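Local coordinates for protein phosphinothricin N-acetyltransferase (Brucella ovis, PDB 5DWM) that probably transfers an acetyl group from acetyl-CoA to an amine acceptor such as phosphinothricin, at residues A[79-88]-A[179-187]. Numbering follows the deposited sequence.
Sequences YFRVRPAYRW and TEPGPSPLS
W88 is gripped on both faces by the C-terminal tail. P181 CB lies over one face, 3.8 Å from the centroid of the W88 five-membered ring. P185 CD lies over the opposite face, 3.8 Å from that centroid. Both are CH-pi contacts, and both prolines cross the indole at about a right angle. S184 CB shares the P185 face and sits over the six-membered ring. At the indole edge, G182 O comes within 3.3 Å of W88 CZ2.

R87 gives the direct hydrogen bonds between the segments. Its NE donates to S184 OG at 2.9 Å, nearly straight (162°) and close to the guanidinium plane. The R87 chain bends at chi3 (65°), which brings NE to S184 OG. NH2 gives a weak, strongly bent bond to P185 O. S184 to S187 form a type II beta turn, and S187 OG donates to S184 O at 2.7 Å.

Two waters add bridges. One accepts from Y79 OH and donates to R87 O and P185 O. The other accepts from G182 N and, weakly, from W88 NE1.

The contact lies at the surface, away from the acetyl-CoA site. It lays the tail after strand 162-172 against the loop between strands 70-79 and 89-96. P181 packs on F158, in strand 148-159 of the second subunit. F122, in the loop between helix 105-119 and strand 124-129, touches Y79, P185 and L186.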
loop_
_atom_site.group_PDB
_atom_site.type_symbol
_atom_site.label_atom_id
_atom_site.label_comp_id
_atom_site.label_asym_id
_atom_site.label_seq_id
_atom_site.Cartn_x
_atom_site.Cartn_y
_atom_site.Cartn_z
ATOM N N TYR A 79 2.102 9.605 2.036
ATOM C CA TYR A 79 2.947 8.522 1.556
ATOM C C TYR A 79 2.108 7.314 1.163
ATOM O O TYR A 79 1.087 7.014 1.793
ATOM C CB TYR A 79 3.977 8.105 2.612
ATOM C CG TYR A 79 5.062 9.127 2.826
ATOM C CD1 TYR A 79 5.926 9.476 1.791
ATOM C CD2 TYR A 79 5.227 9.742 4.060
ATOM C CE1 TYR A 79 6.915 10.425 1.983
ATOM C CE2 TYR A 79 6.204 10.688 4.261
ATOM C CZ TYR A 79 7.048 11.025 3.223
ATOM O OH TYR A 79 8.024 11.962 3.436
ATOM N N PHE A 80 2.547 6.621 0.108
ATOM C CA PHE A 80 2.049 5.273 -0.157
ATOM C C PHE A 80 2.500 4.320 0.943
ATOM O O PHE A 80 1.676 3.650 1.584
ATOM C CB PHE A 80 2.539 4.798 -1.531
ATOM C CG PHE A 80 2.334 3.333 -1.780
ATOM C CD1 PHE A 80 1.066 2.808 -1.920
ATOM C CD2 PHE A 80 3.426 2.472 -1.864
ATOM C CE1 PHE A 80 0.883 1.440 -2.142
ATOM C CE2 PHE A 80 3.258 1.114 -2.083
ATOM C CZ PHE A 80 1.983 0.596 -2.223
ATOM N N ARG A 81 3.811 4.262 1.174
ATOM C CA ARG A 81 4.433 3.554 2.283
ATOM C C ARG A 81 5.596 4.401 2.790
ATOM O O ARG A 81 6.119 5.255 2.070
ATOM C CB ARG A 81 4.891 2.160 1.841
ATOM C CG ARG A 81 3.700 1.260 1.604
ATOM C CD ARG A 81 4.047 -0.179 1.319
ATOM N NE ARG A 81 2.836 -0.979 1.448
ATOM C CZ ARG A 81 2.795 -2.304 1.386
ATOM N NH1 ARG A 81 3.908 -2.990 1.175
ATOM N NH2 ARG A 81 1.636 -2.936 1.526
ATOM N N VAL A 82 6.002 4.168 4.043
ATOM C CA VAL A 82 6.859 5.127 4.742
ATOM C C VAL A 82 8.347 4.777 4.753
ATOM O O VAL A 82 9.158 5.613 5.180
ATOM C CB VAL A 82 6.363 5.421 6.172
ATOM C CG1 VAL A 82 4.931 5.985 6.136
ATOM C CG2 VAL A 82 6.458 4.165 7.021
ATOM N N ARG A 83 8.742 3.597 4.297
ATOM C CA ARG A 83 10.154 3.231 4.342
ATOM C C ARG A 83 10.970 4.164 3.439
ATOM O O ARG A 83 10.465 4.659 2.427
ATOM C CB ARG A 83 10.358 1.771 3.926
ATOM C CG ARG A 83 9.633 0.738 4.803
ATOM C CD ARG A 83 9.865 0.960 6.300
ATOM N NE ARG A 83 9.262 -0.108 7.100
ATOM C CZ ARG A 83 9.083 -0.058 8.419
ATOM N NH1 ARG A 83 9.458 1.009 9.107
ATOM N NH2 ARG A 83 8.520 -1.077 9.050
ATOM N N PRO A 84 12.243 4.414 3.784
ATOM C CA PRO A 84 12.988 5.514 3.135
ATOM C C PRO A 84 13.119 5.455 1.617
ATOM O O PRO A 84 13.109 6.516 0.980
ATOM C CB PRO A 84 14.345 5.487 3.853
ATOM C CG PRO A 84 14.012 4.976 5.199
ATOM C CD PRO A 84 12.945 3.929 4.987
ATOM N N ALA A 85 13.258 4.275 1.007
ATOM C CA ALA A 85 13.385 4.245 -0.448
ATOM C C ALA A 85 12.132 4.759 -1.152
ATOM O O ALA A 85 12.218 5.165 -2.314
ATOM C CB ALA A 85 13.739 2.838 -0.942
ATOM N N TYR A 86 10.979 4.767 -0.472
ATOM C CA TYR A 86 9.710 5.243 -1.023
ATOM C C TYR A 86 9.531 6.760 -0.930
ATOM O O TYR A 86 8.464 7.259 -1.307
ATOM C CB TYR A 86 8.538 4.625 -0.251
ATOM C CG TYR A 86 8.167 3.183 -0.549
ATOM C CD1 TYR A 86 7.685 2.805 -1.800
ATOM C CD2 TYR A 86 8.224 2.209 0.448
ATOM C CE1 TYR A 86 7.294 1.494 -2.057
ATOM C CE2 TYR A 86 7.836 0.894 0.196
ATOM C CZ TYR A 86 7.371 0.541 -1.057
ATOM O OH TYR A 86 6.973 -0.767 -1.294
ATOM N N ARG A 87 10.516 7.510 -0.422
ATOM C CA ARG A 87 10.278 8.909 -0.056
ATOM C C ARG A 87 10.058 9.845 -1.241
ATOM O O ARG A 87 9.711 11.005 -1.009
ATOM C CB ARG A 87 11.384 9.451 0.865
ATOM C CG ARG A 87 11.265 8.980 2.310
ATOM C CD ARG A 87 12.367 9.550 3.202
ATOM N NE ARG A 87 12.302 11.006 3.341
ATOM C CZ ARG A 87 11.560 11.641 4.244
ATOM N NH1 ARG A 87 10.801 10.949 5.090
ATOM N NH2 ARG A 87 11.569 12.967 4.298
ATOM N N TRP A 88 10.258 9.393 -2.480
ATOM C CA TRP A 88 9.940 10.193 -3.657
ATOM C C TRP A 88 8.590 9.827 -4.269
ATOM O O TRP A 88 8.258 10.315 -5.351
ATOM C CB TRP A 88 11.062 10.094 -4.696
ATOM C CG TRP A 88 12.377 10.683 -4.237
ATOM C CD1 TRP A 88 12.832 11.952 -4.467
ATOM C CD2 TRP A 88 13.401 10.024 -3.479
ATOM N NE1 TRP A 88 14.076 12.120 -3.903
ATOM C CE2 TRP A 88 14.445 10.953 -3.285
ATOM C CE3 TRP A 88 13.534 8.737 -2.939
ATOM C CZ2 TRP A 88 15.609 10.636 -2.582
ATOM C CZ3 TRP A 88 14.694 8.423 -2.235
ATOM C CH2 TRP A 88 15.713 9.370 -2.062
ATOM N N THR A 179 16.121 10.574 -14.173
ATOM C CA THR A 179 17.310 11.226 -13.642
ATOM C C THR A 179 17.494 10.802 -12.193
ATOM O O THR A 179 16.543 10.408 -11.520
ATOM C CB THR A 179 17.169 12.753 -13.661
ATOM O OG1 THR A 179 16.045 13.134 -12.851
ATOM C CG2 THR A 179 16.974 13.261 -15.080
ATOM N N GLU A 180 18.725 10.905 -11.706
ATOM C CA GLU A 180 18.979 10.619 -10.301
ATOM C C GLU A 180 18.226 11.628 -9.434
ATOM O O GLU A 180 18.096 12.798 -9.814
ATOM C CB GLU A 180 20.477 10.705 -10.005
ATOM N N PRO A 181 17.713 11.220 -8.280
ATOM C CA PRO A 181 17.011 12.167 -7.412
ATOM C C PRO A 181 17.990 13.031 -6.636
ATOM O O PRO A 181 19.185 12.744 -6.538
ATOM C CB PRO A 181 16.238 11.253 -6.455
ATOM C CG PRO A 181 17.086 10.039 -6.356
ATOM C CD PRO A 181 17.708 9.856 -7.722
ATOM N N GLY A 182 17.454 14.118 -6.093
ATOM C CA GLY A 182 18.162 14.902 -5.114
ATOM C C GLY A 182 17.799 14.437 -3.719
ATOM O O GLY A 182 17.354 13.302 -3.521
ATOM N N PRO A 183 17.978 15.308 -2.725
ATOM C CA PRO A 183 17.565 14.959 -1.361
ATOM C C PRO A 183 16.090 14.599 -1.328
ATOM O O PRO A 183 15.286 15.108 -2.110
ATOM C CB PRO A 183 17.833 16.245 -0.571
ATOM C CG PRO A 183 18.888 16.948 -1.355
ATOM C CD PRO A 183 18.599 16.641 -2.792
ATOM N N SER A 184 15.743 13.695 -0.422
ATOM C CA SER A 184 14.365 13.241 -0.361
ATOM C C SER A 184 13.456 14.414 -0.000
ATOM O O SER A 184 13.857 15.303 0.761
ATOM C CB SER A 184 14.208 12.112 0.659
ATOM O OG SER A 184 14.255 12.603 1.986
ATOM N N PRO A 185 12.249 14.473 -0.558
ATOM C CA PRO A 185 11.330 15.556 -0.199
ATOM C C PRO A 185 11.014 15.525 1.289
ATOM O O PRO A 185 11.076 14.478 1.941
ATOM C CB PRO A 185 10.082 15.246 -1.034
ATOM C CG PRO A 185 10.583 14.435 -2.177
ATOM C CD PRO A 185 11.705 13.609 -1.616
ATOM N N LEU A 186 10.689 16.696 1.827
ATOM C CA LEU A 186 10.194 16.830 3.197
ATOM C C LEU A 186 11.234 16.445 4.244
ATOM O O LEU A 186 10.878 16.096 5.373
ATOM C CB LEU A 186 8.885 16.057 3.417
ATOM C CG LEU A 186 7.737 16.374 2.456
ATOM C CD1 LEU A 186 6.532 15.500 2.758
ATOM C CD2 LEU A 186 7.363 17.846 2.534
ATOM N N SER A 187 12.515 16.496 3.890
ATOM C CA SER A 187 13.576 16.160 4.833
ATOM C C SER A 187 14.260 17.425 5.334
ATOM O O SER A 187 14.655 17.518 6.497
ATOM C CB SER A 187 14.597 15.211 4.192
ATOM O OG SER A 187 15.214 15.795 3.057
ATOM O OXT SER A 187 14.428 18.388 4.590
HETATM O O HOH W 1 9.542 12.459 1.303
HETATM O O HOH W 2 14.830 14.787 -5.480
#